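Local atomic coordinates of putative acetoin utilization protein, acetoin dehydrogenase (Thermus thermophilus, PDB entry 5AWE), a protein that is of unknown function but pairs two CBS domains with an ACT domain and probably senses a small ligand, perhaps in acetoin utilization. Residues Arg4-Lys9 with Val126-Ile131; Asp10-Ala15 with Lys28-Arg33. All coordinates share one frame; numbering follows the deposited sequence.

Contact 1 (Arg4-Lys9 with Val126-Ile131); sequences RDWMTK and VLRAFI
The indole of Trp6 lies flat against the helix of Val126-Ile131, with Ala129 over one face and Arg128 along one edge. From CB, the first torsion (chi1 -56°) turns CG anti to the carbonyl carbon of Trp6 and sends the ring toward the helix. Trp6 CG is 3.8 Å from Ala129 CB. At the ring fusion the approach tightens: Trp6 CE2 comes within 3.5 Å of Ala129 CB, the methyl that sits over the centre of the indole. Further out, Trp6 CH2 reaches Ala129 CA at 3.5 Å. A CH-pi contact follows, Ala129 CA lying 3.4 Å from the centroid of the six-membered ring of Trp6 and only 7° off its normal. On the Arg128 side, Trp6 CZ3 meets Arg128 CG at 3.8 Å, while Arg128 NE lies in the indole plane, 3.9 Å from Trp6 CE3. The bend at chi3 of Arg128 brings NH2 back to Trp6 O, a weak hydrogen bond (3.4 Å, 132° at the hydrogen); the stronger partner of the Arg128 side chain is Asp125, which NH1 meets in a salt bridge. Leu94 of helix 94-103 also touches both Trp6 and Ala129. With an alanine in place of the tryptophan, Ala129 would probably lose its aromatic cover and a gap would open beside helix 123-133. The chemistry is thus mainly apolar: ring-face packing joins the chain's start to its second CBS domain, and the single polar link is weak.

Contact 2 (Asp10-Ala15 with Lys28-Arg33); sequences DPVVVA and KEKGFR
Val12 and Lys30 cross at about a right angle, the valine methyl CG2 meeting the aliphatic run of the lysine at one point. That point is narrow: Val12 CG2 to Lys30 CD is 3.4 Å, a close approach for two saturated carbons. With Lys30 CG beside its backbone N (chi1 -69°) and the chain extended beyond CG, the lysine passes across the methyl, so the contact is made by CD and not by the charged end. The second pair is set differently. Phe32 presents one ring corner, CE2, to Pro11, at 3.9 Å from Pro11 CB and 4.0 Å from Pro11 CA; the proline approaches the ring obliquely. Val12 N stands near the same corner, 4.3 Å from Phe32 CE2.

Both segments belong to the opening part of the first beta-alpha-beta-beta-alpha CBS fold: Asp10-Ala15 is the loop between strand 8-9 and helix 20-30, and Lys28-Arg33 carries the chain from the last turn of that helix toward strand 34-39. Between the two contacting side chains, Gly31 leaves helical geometry with a positive phi of 85°, and on either side of it Lys30 and Phe32 both point their CB atoms toward the loop. Across the segments the interactions are van der Waals in kind. Within the same domain Val12 also packs on Leu26 and Leu35 and Phe32 on Leu27, while Pro11 reaches Ile120 of strand 116-122 in the second CBS domain. At the helix, Lys28 NZ forms a salt bridge with Glu67 of the third subunit.

The centres of contacts 1 and 2 lie about 18 Å apart, and the two are nested: contact 2 closes a short loop, its nearest ends 13 positions apart, inside the 116 residues between the segments of contact 1. Strand 8-9 ends the first segment of contact 1 and runs directly into the loop of contact 2. Within this chain it is an outermost strand of its sheet, paired antiparallel with strand 116-122, which belongs to the second CBS domain. The contacts touch through Thr8 CG2 and Phe32 CZ, 4.1 Å apart. Residues 4-15 thus run from buried packing on helix 123-133 to surface packing beside helix 20-30, tying the two CBS domains together.

Contact 1 (Arg4-Lys9 with Val126-Ile131)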
loop_
_atom_site.group_PDB
_atom_site.type_symbol
_atom_site.label_atom_id
_atom_site.label_comp_id
_atom_site.label_asym_id
_atom_site.label_seq_id
_atom_site.Cartn_x
_atom_site.Cartn_y
_atom_site.Cartn_z
ATOM N N ARG A 4 -14.748 33.246 -19.049
ATOM C CA ARG A 4 -14.596 32.740 -20.416
ATOM C C ARG A 4 -13.199 32.922 -20.997
ATOM O O ARG A 4 -12.677 32.018 -21.636
ATOM C CB ARG A 4 -15.588 33.431 -21.363
ATOM C CG ARG A 4 -17.032 33.018 -21.184
ATOM C CD ARG A 4 -17.893 33.390 -22.395
ATOM N NE ARG A 4 -19.293 33.043 -22.162
ATOM C CZ ARG A 4 -19.803 31.824 -22.325
ATOM N NH1 ARG A 4 -19.029 30.824 -22.735
ATOM N NH2 ARG A 4 -21.086 31.596 -22.062
ATOM N N ASP A 5 -12.605 34.095 -20.799
ATOM C CA ASP A 5 -11.385 34.439 -21.517
ATOM C C ASP A 5 -10.171 33.738 -20.953
ATOM O O ASP A 5 -9.087 33.795 -21.544
ATOM C CB ASP A 5 -11.137 35.949 -21.481
ATOM C CG ASP A 5 -12.333 36.741 -21.941
ATOM O OD1 ASP A 5 -12.997 36.306 -22.907
ATOM O OD2 ASP A 5 -12.611 37.791 -21.325
ATOM N N TRP A 6 -10.334 33.088 -19.805
ATOM C CA TRP A 6 -9.184 32.496 -19.146
ATOM C C TRP A 6 -9.372 31.033 -18.770
ATOM O O TRP A 6 -8.400 30.345 -18.432
ATOM C CB TRP A 6 -8.823 33.333 -17.921
ATOM C CG TRP A 6 -8.588 34.766 -18.292
ATOM C CD1 TRP A 6 -9.517 35.773 -18.324
ATOM C CD2 TRP A 6 -7.366 35.335 -18.763
ATOM N NE1 TRP A 6 -8.946 36.928 -18.792
ATOM C CE2 TRP A 6 -7.626 36.689 -19.068
ATOM C CE3 TRP A 6 -6.074 34.832 -18.956
ATOM C CZ2 TRP A 6 -6.643 37.548 -19.555
ATOM C CZ3 TRP A 6 -5.093 35.687 -19.442
ATOM C CH2 TRP A 6 -5.385 37.031 -19.736
HETATM N N MSE A 7 -10.610 30.550 -18.848
HETATM C CA MSE A 7 -10.897 29.157 -18.510
HETATM C C MSE A 7 -10.297 28.183 -19.516
HETATM O O MSE A 7 -10.052 28.536 -20.668
HETATM C CB MSE A 7 -12.405 28.925 -18.432
HETATM C CG MSE A 7 -13.104 28.877 -19.774
HETATM SE SE MSE A 7 -14.893 28.785 -19.576
HETATM C CE MSE A 7 -15.344 28.294 -21.239
ATOM N N THR A 8 -10.057 26.956 -19.068
ATOM C CA THR A 8 -9.768 25.850 -19.975
ATOM C C THR A 8 -11.083 25.199 -20.392
ATOM O O THR A 8 -11.880 24.793 -19.545
ATOM C CB THR A 8 -8.891 24.788 -19.293
ATOM O OG1 THR A 8 -7.623 25.359 -18.955
ATOM C CG2 THR A 8 -8.680 23.602 -20.215
ATOM N N LYS A 9 -11.312 25.102 -21.695
ATOM C CA LYS A 9 -12.577 24.576 -22.194
ATOM C C LYS A 9 -12.584 23.049 -22.238
ATOM O O LYS A 9 -11.527 22.410 -22.297
ATOM C CB LYS A 9 -12.873 25.136 -23.590
ATOM C CG LYS A 9 -13.175 26.628 -23.620
ATOM C CD LYS A 9 -13.441 27.119 -25.044
ATOM C CE LYS A 9 -14.716 26.508 -25.633
ATOM N NZ LYS A 9 -15.973 27.114 -25.089
ATOM N N VAL A 126 -6.175 32.608 -13.280
ATOM C CA VAL A 126 -6.474 33.915 -12.712
ATOM C C VAL A 126 -5.181 34.710 -12.591
ATOM O O VAL A 126 -5.163 35.921 -12.787
ATOM C CB VAL A 126 -7.144 33.779 -11.318
ATOM C CG1 VAL A 126 -7.380 35.145 -10.709
ATOM C CG2 VAL A 126 -8.468 33.049 -11.446
ATOM N N LEU A 127 -4.086 34.026 -12.287
ATOM C CA LEU A 127 -2.806 34.715 -12.206
ATOM C C LEU A 127 -2.446 35.292 -13.562
ATOM O O LEU A 127 -2.115 36.467 -13.678
ATOM C CB LEU A 127 -1.705 33.765 -11.730
ATOM C CG LEU A 127 -1.668 33.512 -10.219
ATOM C CD1 LEU A 127 -0.420 32.720 -9.860
ATOM C CD2 LEU A 127 -1.686 34.851 -9.479
ATOM N N ARG A 128 -2.519 34.460 -14.592
ATOM C CA ARG A 128 -2.240 34.911 -15.949
ATOM C C ARG A 128 -3.057 36.176 -16.269
ATOM O O ARG A 128 -2.527 37.158 -16.796
ATOM C CB ARG A 128 -2.575 33.790 -16.944
ATOM C CG ARG A 128 -1.905 33.952 -18.307
ATOM C CD ARG A 128 -1.898 32.648 -19.113
ATOM N NE ARG A 128 -3.232 32.276 -19.581
ATOM C CZ ARG A 128 -3.997 31.363 -18.990
ATOM N NH1 ARG A 128 -3.550 30.730 -17.908
ATOM N NH2 ARG A 128 -5.208 31.087 -19.469
ATOM N N ALA A 129 -4.340 36.152 -15.925
ATOM C CA ALA A 129 -5.242 37.257 -16.230
ATOM C C ALA A 129 -4.774 38.561 -15.585
ATOM O O ALA A 129 -4.709 39.600 -16.246
ATOM C CB ALA A 129 -6.660 36.918 -15.758
ATOM N N PHE A 130 -4.445 38.504 -14.296
ATOM C CA PHE A 130 -3.997 39.692 -13.578
ATOM C C PHE A 130 -2.670 40.159 -14.141
ATOM O O PHE A 130 -2.404 41.353 -14.218
ATOM C CB PHE A 130 -3.856 39.402 -12.080
ATOM C CG PHE A 130 -5.168 39.382 -11.336
ATOM C CD1 PHE A 130 -6.116 40.376 -11.542
ATOM C CD2 PHE A 130 -5.451 38.370 -10.425
ATOM C CE1 PHE A 130 -7.337 40.365 -10.853
ATOM C CE2 PHE A 130 -6.663 38.348 -9.732
ATOM C CZ PHE A 130 -7.609 39.351 -9.947
ATOM N N ILE A 131 -1.849 39.208 -14.554
ATOM C CA ILE A 131 -0.560 39.524 -15.141
ATOM C C ILE A 131 -0.758 40.267 -16.459
ATOM O O ILE A 131 -0.005 41.186 -16.786
ATOM C CB ILE A 131 0.251 38.243 -15.384
ATOM C CG1 ILE A 131 0.665 37.637 -14.045
ATOM C CG2 ILE A 131 1.462 38.538 -16.246
ATOM C CD1 ILE A 131 1.243 36.225 -14.151
#

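Contact 2 (Asp10-Ala15 with Lys28-Arg33)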
loop_
_atom_site.group_PDB
_atom_site.type_symbol
_atom_site.label_atom_id
_atom_site.label_comp_id
_atom_site.label_asym_id
_atom_site.label_seq_id
_atom_site.Cartn_x
_atom_site.Cartn_y
_atom_site.Cartn_z
ATOM N N ASP A 10 -13.785 22.474 -22.196
ATOM C CA ASP A 10 -13.969 21.030 -22.347
ATOM C C ASP A 10 -13.074 20.206 -21.415
ATOM O O ASP A 10 -12.226 19.439 -21.875
ATOM C CB ASP A 10 -13.711 20.621 -23.802
ATOM C CG ASP A 10 -14.640 21.331 -24.780
ATOM O OD1 ASP A 10 -15.807 21.598 -24.415
ATOM O OD2 ASP A 10 -14.204 21.624 -25.914
ATOM N N PRO A 11 -13.254 20.356 -20.091
ATOM C CA PRO A 11 -12.438 19.605 -19.133
ATOM C C PRO A 11 -12.860 18.140 -19.064
ATOM O O PRO A 11 -13.934 17.768 -19.547
ATOM C CB PRO A 11 -12.685 20.326 -17.813
ATOM C CG PRO A 11 -14.059 20.877 -17.957
ATOM C CD PRO A 11 -14.204 21.255 -19.410
ATOM N N VAL A 12 -12.012 17.315 -18.463
ATOM C CA VAL A 12 -12.342 15.918 -18.245
ATOM C C VAL A 12 -13.337 15.825 -17.104
ATOM O O VAL A 12 -13.185 16.493 -16.090
ATOM C CB VAL A 12 -11.092 15.103 -17.869
ATOM C CG1 VAL A 12 -11.474 13.653 -17.616
ATOM C CG2 VAL A 12 -10.059 15.204 -18.985
ATOM N N VAL A 13 -14.364 15.008 -17.268
ATOM C CA VAL A 13 -15.307 14.810 -16.188
ATOM C C VAL A 13 -15.347 13.332 -15.867
ATOM O O VAL A 13 -14.713 12.525 -16.536
ATOM C CB VAL A 13 -16.729 15.311 -16.558
ATOM C CG1 VAL A 13 -16.670 16.766 -16.989
ATOM C CG2 VAL A 13 -17.326 14.453 -17.657
ATOM N N VAL A 14 -16.089 12.976 -14.835
ATOM C CA VAL A 14 -16.084 11.616 -14.361
ATOM C C VAL A 14 -17.493 11.371 -13.829
ATOM O O VAL A 14 -18.271 12.319 -13.679
ATOM C CB VAL A 14 -14.990 11.457 -13.256
ATOM C CG1 VAL A 14 -15.588 11.634 -11.873
ATOM C CG2 VAL A 14 -14.271 10.143 -13.411
ATOM N N ALA A 15 -17.830 10.110 -13.575
ATOM C CA ALA A 15 -19.140 9.765 -13.033
ATOM C C ALA A 15 -18.988 9.278 -11.590
ATOM O O ALA A 15 -17.956 8.724 -11.218
ATOM C CB ALA A 15 -19.798 8.689 -13.892
ATOM N N LYS A 28 -3.766 11.811 -13.816
ATOM C CA LYS A 28 -2.341 11.730 -14.109
ATOM C C LYS A 28 -2.078 11.927 -15.596
ATOM O O LYS A 28 -1.209 12.709 -15.979
ATOM C CB LYS A 28 -1.772 10.375 -13.666
ATOM C CG LYS A 28 -0.374 10.092 -14.206
ATOM C CD LYS A 28 0.506 9.357 -13.201
ATOM C CE LYS A 28 1.972 9.358 -13.647
ATOM N NZ LYS A 28 2.878 8.635 -12.701
ATOM N N GLU A 29 -2.839 11.225 -16.426
ATOM C CA GLU A 29 -2.518 11.118 -17.844
ATOM C C GLU A 29 -3.035 12.276 -18.693
ATOM O O GLU A 29 -2.733 12.360 -19.886
ATOM C CB GLU A 29 -3.046 9.792 -18.400
ATOM C CG GLU A 29 -4.550 9.634 -18.347
ATOM C CD GLU A 29 -4.987 8.215 -18.663
ATOM O OE1 GLU A 29 -6.058 8.041 -19.288
ATOM O OE2 GLU A 29 -4.256 7.271 -18.282
ATOM N N LYS A 30 -3.809 13.168 -18.084
ATOM C CA LYS A 30 -4.356 14.308 -18.813
ATOM C C LYS A 30 -3.986 15.650 -18.191
ATOM O O LYS A 30 -4.378 16.704 -18.692
ATOM C CB LYS A 30 -5.876 14.168 -18.937
ATOM C CG LYS A 30 -6.277 13.017 -19.858
ATOM C CD LYS A 30 -7.766 12.976 -20.141
ATOM C CE LYS A 30 -8.040 12.320 -21.488
ATOM N NZ LYS A 30 -9.404 11.715 -21.564
ATOM N N GLY A 31 -3.227 15.604 -17.098
ATOM C CA GLY A 31 -2.556 16.796 -16.612
ATOM C C GLY A 31 -3.385 17.700 -15.720
ATOM O O GLY A 31 -2.941 18.792 -15.366
ATOM N N PHE A 32 -4.584 17.253 -15.353
ATOM C CA PHE A 32 -5.464 18.032 -14.483
ATOM C C PHE A 32 -5.299 17.626 -13.021
ATOM O O PHE A 32 -4.492 16.750 -12.699
ATOM C CB PHE A 32 -6.924 17.862 -14.920
ATOM C CG PHE A 32 -7.272 18.599 -16.193
ATOM C CD1 PHE A 32 -6.384 18.628 -17.268
ATOM C CD2 PHE A 32 -8.490 19.269 -16.315
ATOM C CE1 PHE A 32 -6.703 19.313 -18.440
ATOM C CE2 PHE A 32 -8.821 19.960 -17.487
ATOM C CZ PHE A 32 -7.926 19.982 -18.549
ATOM N N ARG A 33 -6.056 18.270 -12.136
ATOM C CA ARG A 33 -5.869 18.087 -10.700
ATOM C C ARG A 33 -7.210 18.082 -9.971
ATOM O O ARG A 33 -7.310 17.661 -8.823
ATOM C CB ARG A 33 -4.979 19.202 -10.151
ATOM C CG ARG A 33 -4.155 18.817 -8.936
ATOM C CD ARG A 33 -2.870 19.634 -8.883
ATOM N NE ARG A 33 -2.141 19.555 -10.148
ATOM C CZ ARG A 33 -1.042 20.249 -10.431
ATOM N NH1 ARG A 33 -0.529 21.086 -9.538
ATOM N NH2 ARG A 33 -0.453 20.107 -11.614
#